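Local coordinates for putative acetoin utilization protein, acetoin dehydrogenase (Thermus thermophilus, PDB 5AWE) that is of unknown function but combines a pair of CBS domains with an ACT domain, a make-up consistent with a regulatory, small-molecule-sensing role, at residues M1-W6 and G119-T124; V161-I166 and P194-A199. All coordinates share one frame; numbering follows the deposited sequence.

Interaction 1: residues M1-W6 and G119-T124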
loop_
_atom_site.group_PDB
_atom_site.type_symbol
_atom_site.label_atom_id
_atom_site.label_comp_id
_atom_site.label_asym_id
_atom_site.label_seq_id
_atom_site.Cartn_x
_atom_site.Cartn_y
_atom_site.Cartn_z
HETATM N N MSE A 1 34.169 -31.821 7.811
HETATM C CA MSE A 1 32.844 -31.159 7.696
HETATM C C MSE A 1 32.835 -29.936 8.600
HETATM O O MSE A 1 32.539 -30.030 9.790
HETATM C CB MSE A 1 31.725 -32.108 8.132
HETATM C CG MSE A 1 31.762 -33.471 7.483
HETATM SE SE MSE A 1 30.568 -34.568 8.244
HETATM C CE MSE A 1 29.075 -33.578 8.068
ATOM N N LEU A 2 33.163 -28.789 8.027
ATOM C CA LEU A 2 33.156 -27.541 8.768
ATOM C C LEU A 2 32.121 -26.584 8.176
ATOM O O LEU A 2 31.702 -26.745 7.033
ATOM C CB LEU A 2 34.546 -26.916 8.711
ATOM C CG LEU A 2 35.662 -27.791 9.268
ATOM C CD1 LEU A 2 36.980 -27.026 9.207
ATOM C CD2 LEU A 2 35.340 -28.183 10.710
ATOM N N VAL A 3 31.709 -25.591 8.958
ATOM C CA VAL A 3 30.840 -24.539 8.445
ATOM C C VAL A 3 31.526 -23.824 7.280
ATOM O O VAL A 3 30.903 -23.575 6.244
ATOM C CB VAL A 3 30.506 -23.527 9.550
ATOM C CG1 VAL A 3 29.658 -22.395 8.991
ATOM C CG2 VAL A 3 29.780 -24.233 10.689
ATOM N N ARG A 4 32.815 -23.521 7.459
ATOM C CA ARG A 4 33.664 -22.968 6.399
ATOM C C ARG A 4 33.429 -23.584 5.026
ATOM O O ARG A 4 33.386 -22.870 4.032
ATOM C CB ARG A 4 35.149 -23.152 6.745
ATOM C CG ARG A 4 35.659 -22.265 7.858
ATOM C CD ARG A 4 37.188 -22.174 7.869
ATOM N NE ARG A 4 37.651 -21.370 8.998
ATOM C CZ ARG A 4 37.693 -20.038 9.005
ATOM N NH1 ARG A 4 37.305 -19.351 7.935
ATOM N NH2 ARG A 4 38.104 -19.389 10.090
ATOM N N ASP A 5 33.302 -24.906 4.964
ATOM C CA ASP A 5 33.318 -25.594 3.681
ATOM C C ASP A 5 32.013 -25.442 2.932
ATOM O O ASP A 5 31.917 -25.827 1.762
ATOM C CB ASP A 5 33.604 -27.087 3.863
ATOM C CG ASP A 5 34.842 -27.340 4.681
ATOM O OD1 ASP A 5 35.834 -26.599 4.503
ATOM O OD2 ASP A 5 34.817 -28.275 5.509
ATOM N N TRP A 6 31.001 -24.897 3.599
ATOM C CA TRP A 6 29.688 -24.832 2.983
ATOM C C TRP A 6 29.058 -23.447 3.013
ATOM O O TRP A 6 28.066 -23.196 2.316
ATOM C CB TRP A 6 28.773 -25.863 3.641
ATOM C CG TRP A 6 29.366 -27.238 3.570
ATOM C CD1 TRP A 6 30.187 -27.831 4.493
ATOM C CD2 TRP A 6 29.252 -28.160 2.486
ATOM N NE1 TRP A 6 30.594 -29.061 4.044
ATOM C CE2 TRP A 6 30.034 -29.289 2.815
ATOM C CE3 TRP A 6 28.563 -28.142 1.268
ATOM C CZ2 TRP A 6 30.147 -30.392 1.969
ATOM C CZ3 TRP A 6 28.676 -29.241 0.424
ATOM C CH2 TRP A 6 29.463 -30.350 0.781
ATOM N N GLY A 119 31.056 -15.031 6.786
ATOM C CA GLY A 119 30.109 -15.509 5.798
ATOM C C GLY A 119 28.738 -15.855 6.350
ATOM O O GLY A 119 28.371 -15.472 7.465
ATOM N N ILE A 120 27.972 -16.590 5.556
ATOM C CA ILE A 120 26.635 -16.966 5.966
ATOM C C ILE A 120 26.314 -18.380 5.475
ATOM O O ILE A 120 26.620 -18.736 4.338
ATOM C CB ILE A 120 25.624 -15.937 5.417
ATOM C CG1 ILE A 120 24.298 -16.059 6.158
ATOM C CG2 ILE A 120 25.440 -16.124 3.922
ATOM C CD1 ILE A 120 23.635 -14.728 6.361
ATOM N N ILE A 121 25.721 -19.195 6.341
ATOM C CA ILE A 121 25.364 -20.563 5.967
ATOM C C ILE A 121 23.865 -20.804 6.148
ATOM O O ILE A 121 23.278 -20.455 7.182
ATOM C CB ILE A 121 26.170 -21.603 6.797
ATOM C CG1 ILE A 121 25.847 -23.025 6.315
ATOM C CG2 ILE A 121 25.853 -21.455 8.278
ATOM C CD1 ILE A 121 26.784 -24.107 6.870
ATOM N N THR A 122 23.240 -21.391 5.133
ATOM C CA THR A 122 21.791 -21.552 5.141
ATOM C C THR A 122 21.392 -23.017 5.184
ATOM O O THR A 122 22.245 -23.910 5.124
ATOM C CB THR A 122 21.149 -20.918 3.895
ATOM O OG1 THR A 122 21.514 -21.676 2.736
ATOM C CG2 THR A 122 21.631 -19.475 3.722
ATOM N N VAL A 123 20.086 -23.251 5.282
ATOM C CA VAL A 123 19.541 -24.601 5.306
ATOM C C VAL A 123 19.872 -25.379 4.041
ATOM O O VAL A 123 20.133 -26.576 4.110
ATOM C CB VAL A 123 18.005 -24.599 5.513
ATOM C CG1 VAL A 123 17.684 -24.206 6.942
ATOM C CG2 VAL A 123 17.333 -23.620 4.547
ATOM N N THR A 124 19.894 -24.719 2.890
ATOM C CA THR A 124 20.193 -25.454 1.667
ATOM C C THR A 124 21.686 -25.761 1.558
ATOM O O THR A 124 22.073 -26.699 0.863
ATOM C CB THR A 124 19.706 -24.700 0.379
ATOM O OG1 THR A 124 20.500 -23.531 0.154
ATOM C CG2 THR A 124 18.245 -24.287 0.530
#
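Ile121 pushes its side chain from the strand into the turn formed by the first residues of the chain, and both branches of it meet Val3. The two side chains cross at a slant: Val3 CG1 lies 4.0 Å from Ile121 CD1 and equally far from the other methyl, Ile121 CG2. With CG1 of Ile121 anti to the backbone N (chi1 -176°), the longer branch reaches forward until CD1 also comes within 4.2 Å of Trp6 CB. Trp6 gives Ile121 its CB rather than a ring face; the end of its side chain leads away from the strand, and the side chain touches Leu94 as well as Ala129 and Glu132 of helix 123-133. No hydrogen bond joins the two segments; the junction is purely apolar and buried, and Leu94, Leu109, Val111 and Val126 close in around Ile121.

The other side of the turn is polar and turned toward solvent at Asp5, which makes no contact with 119-124. Asp5 folds back on the N-terminal arm, its OD2 taking the backbone N of Leu2 at 3.1 Å from above the carboxylate plane. The turn is tied further by backbone bonds from Asp5 N to Leu2 O (3.2 Å) and from Trp6 N to Val3 O (3.0 Å), which bring Val3 and Trp6 round to the same isoleucine. Arg4, partly exposed, makes a salt bridge with Glu113.

Segment 1-6 leads into strand 8-9, which pairs antiparallel with strand 116-122 (Thr8 with Ile120). An N-terminal segment of one CBS motif laid against the last strand of the other is characteristic of the tandem CBS pair.

Interaction 2: residues V161-I166 and P194-A199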
loop_
_atom_site.group_PDB
_atom_site.type_symbol
_atom_site.label_atom_id
_atom_site.label_comp_id
_atom_site.label_asym_id
_atom_site.label_seq_id
_atom_site.Cartn_x
_atom_site.Cartn_y
_atom_site.Cartn_z
ATOM N N VAL A 161 30.577 -56.579 2.789
ATOM C CA VAL A 161 30.530 -55.614 1.699
ATOM C C VAL A 161 31.624 -55.763 0.625
ATOM O O VAL A 161 31.326 -55.701 -0.575
ATOM C CB VAL A 161 30.572 -54.160 2.231
ATOM C CG1 VAL A 161 30.497 -53.174 1.057
ATOM C CG2 VAL A 161 29.420 -53.921 3.194
ATOM N N PRO A 162 32.898 -55.949 1.031
ATOM C CA PRO A 162 33.951 -56.088 0.014
ATOM C C PRO A 162 33.558 -57.110 -1.043
ATOM O O PRO A 162 32.855 -58.071 -0.746
ATOM C CB PRO A 162 35.181 -56.518 0.820
ATOM C CG PRO A 162 34.932 -55.979 2.186
ATOM C CD PRO A 162 33.434 -56.122 2.392
ATOM N N PRO A 163 34.030 -56.936 -2.286
ATOM C CA PRO A 163 34.908 -55.877 -2.803
ATOM C C PRO A 163 34.324 -54.461 -2.878
ATOM O O PRO A 163 35.032 -53.522 -3.275
ATOM C CB PRO A 163 35.304 -56.393 -4.186
ATOM C CG PRO A 163 34.122 -57.181 -4.623
ATOM C CD PRO A 163 33.517 -57.793 -3.373
ATOM N N ALA A 164 33.051 -54.301 -2.515
ATOM C CA ALA A 164 32.410 -52.984 -2.573
ATOM C C ALA A 164 32.775 -52.131 -1.356
ATOM O O ALA A 164 33.313 -52.641 -0.370
ATOM C CB ALA A 164 30.890 -53.135 -2.670
ATOM N N ASN A 165 32.472 -50.836 -1.436
ATOM C CA ASN A 165 32.806 -49.888 -0.380
ATOM C C ASN A 165 31.573 -49.396 0.353
ATOM O O ASN A 165 30.494 -49.294 -0.232
ATOM C CB ASN A 165 33.532 -48.668 -0.957
ATOM C CG ASN A 165 34.871 -49.017 -1.558
ATOM O OD1 ASN A 165 35.860 -49.186 -0.841
ATOM N ND2 ASN A 165 34.914 -49.125 -2.885
ATOM N N ILE A 166 31.741 -49.074 1.629
ATOM C CA ILE A 166 30.717 -48.360 2.377
ATOM C C ILE A 166 31.054 -46.872 2.370
ATOM O O ILE A 166 32.200 -46.481 2.639
ATOM C CB ILE A 166 30.674 -48.836 3.826
ATOM C CG1 ILE A 166 30.375 -50.330 3.859
ATOM C CG2 ILE A 166 29.641 -48.037 4.610
ATOM C CD1 ILE A 166 30.927 -51.025 5.090
ATOM N N PRO A 194 23.836 -57.504 -0.963
ATOM C CA PRO A 194 22.646 -58.046 -0.286
ATOM C C PRO A 194 22.745 -59.555 -0.066
ATOM O O PRO A 194 22.443 -60.063 1.021
ATOM C CB PRO A 194 21.489 -57.685 -1.225
ATOM C CG PRO A 194 22.000 -56.561 -2.044
ATOM C CD PRO A 194 23.475 -56.809 -2.212
ATOM N N LYS A 195 23.178 -60.265 -1.104
ATOM C CA LYS A 195 23.444 -61.695 -0.990
ATOM C C LYS A 195 24.376 -61.924 0.200
ATOM O O LYS A 195 23.976 -62.491 1.225
ATOM C CB LYS A 195 24.114 -62.216 -2.271
ATOM C CG LYS A 195 23.432 -61.788 -3.570
ATOM C CD LYS A 195 22.298 -62.736 -3.955
ATOM C CE LYS A 195 22.831 -64.057 -4.496
ATOM N NZ LYS A 195 21.743 -64.926 -5.033
ATOM N N ARG A 196 25.613 -61.452 0.053
ATOM C CA ARG A 196 26.656 -61.671 1.045
ATOM C C ARG A 196 26.195 -61.362 2.466
ATOM O O ARG A 196 26.507 -62.104 3.397
ATOM C CB ARG A 196 27.880 -60.820 0.709
ATOM C CG ARG A 196 28.532 -61.178 -0.611
ATOM C CD ARG A 196 29.905 -60.555 -0.718
ATOM N NE ARG A 196 29.834 -59.128 -1.013
ATOM C CZ ARG A 196 29.894 -58.626 -2.241
ATOM N NH1 ARG A 196 30.026 -59.440 -3.278
ATOM N NH2 ARG A 196 29.810 -57.319 -2.434
ATOM N N LEU A 197 25.449 -60.272 2.629
ATOM C CA LEU A 197 24.996 -59.860 3.950
ATOM C C LEU A 197 24.177 -60.944 4.645
ATOM O O LEU A 197 24.468 -61.327 5.777
ATOM C CB LEU A 197 24.163 -58.579 3.852
ATOM C CG LEU A 197 24.934 -57.259 3.722
ATOM C CD1 LEU A 197 23.980 -56.121 3.397
ATOM C CD2 LEU A 197 25.677 -56.977 5.023
ATOM N N GLU A 198 23.147 -61.444 3.975
ATOM C CA GLU A 198 22.245 -62.359 4.650
ATOM C C GLU A 198 22.790 -63.774 4.600
ATOM O O GLU A 198 22.591 -64.543 5.534
ATOM C CB GLU A 198 20.849 -62.299 4.033
ATOM C CG GLU A 198 20.771 -62.778 2.603
ATOM C CD GLU A 198 19.341 -63.014 2.171
ATOM O OE1 GLU A 198 18.486 -62.149 2.456
ATOM O OE2 GLU A 198 19.076 -64.066 1.553
ATOM N N ALA A 199 23.488 -64.110 3.516
ATOM C CA ALA A 199 24.250 -65.355 3.452
ATOM C C ALA A 199 25.232 -65.406 4.621
ATOM O O ALA A 199 25.561 -66.480 5.124
ATOM C CB ALA A 199 25.007 -65.443 2.129
#
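Arg196 reaches from the helix to the chain turn at Val161-Ala164 and meets it with its guanidinium. Its NH2 gives a weak hydrogen bond to Val161 O, 2.9 Å long but bent to 126° at the hydrogen; beside it, NE bonds to Ala160 O, the stronger polar partner, and NH1 makes a salt bridge with Asp189. The arginine chain bends at chi3 (-76°) on its way there. Over one face of the group sit Pro162 O, 3.1 Å above the plane, and CD of Pro163, both displaced toward the rim; Ala164 CB comes up at the edge. Although Pro162 O is 3.2 Å from Arg196 NE, the angle is too poor for a hydrogen bond.

Those neighbours are set by the turn, where a cis peptide precedes Pro163 and Ala164 N bonds back to Val161 O (2.9 Å), leaving that carbonyl with two donors. The turn leads into strand 165-175 of the ACT domain, whose helices 153-158 and 193-199 pack beside a four-stranded antiparallel sheet.

Farther out, Leu197, one residue on, packs on Ala160, Met157 and Val204, while Val161 packs on Met183 and Val185 of strand 178-186. Pro162 rests on Pro151 of the second subunit.

Interaction 1 and interaction 2 belong to different domains and follow one another along the chain: the first, which spans the CBS pair from the N-terminus to strand 116-122, closes before the second opens in the ACT domain. Their centres are 34 Å apart and their nearest atoms about 13 Å; they do not touch, and each rests on its own sheet. Helix 123-133, which starts in interaction 1, carries the chain toward strand 141-148 of the ACT sheet. Each also reaches the second subunit, and there the domains mix: Met1 of the CBS part packs on Val182 of that subunit's ACT part. The two modules are thus joined through the assembly as well as by the chain.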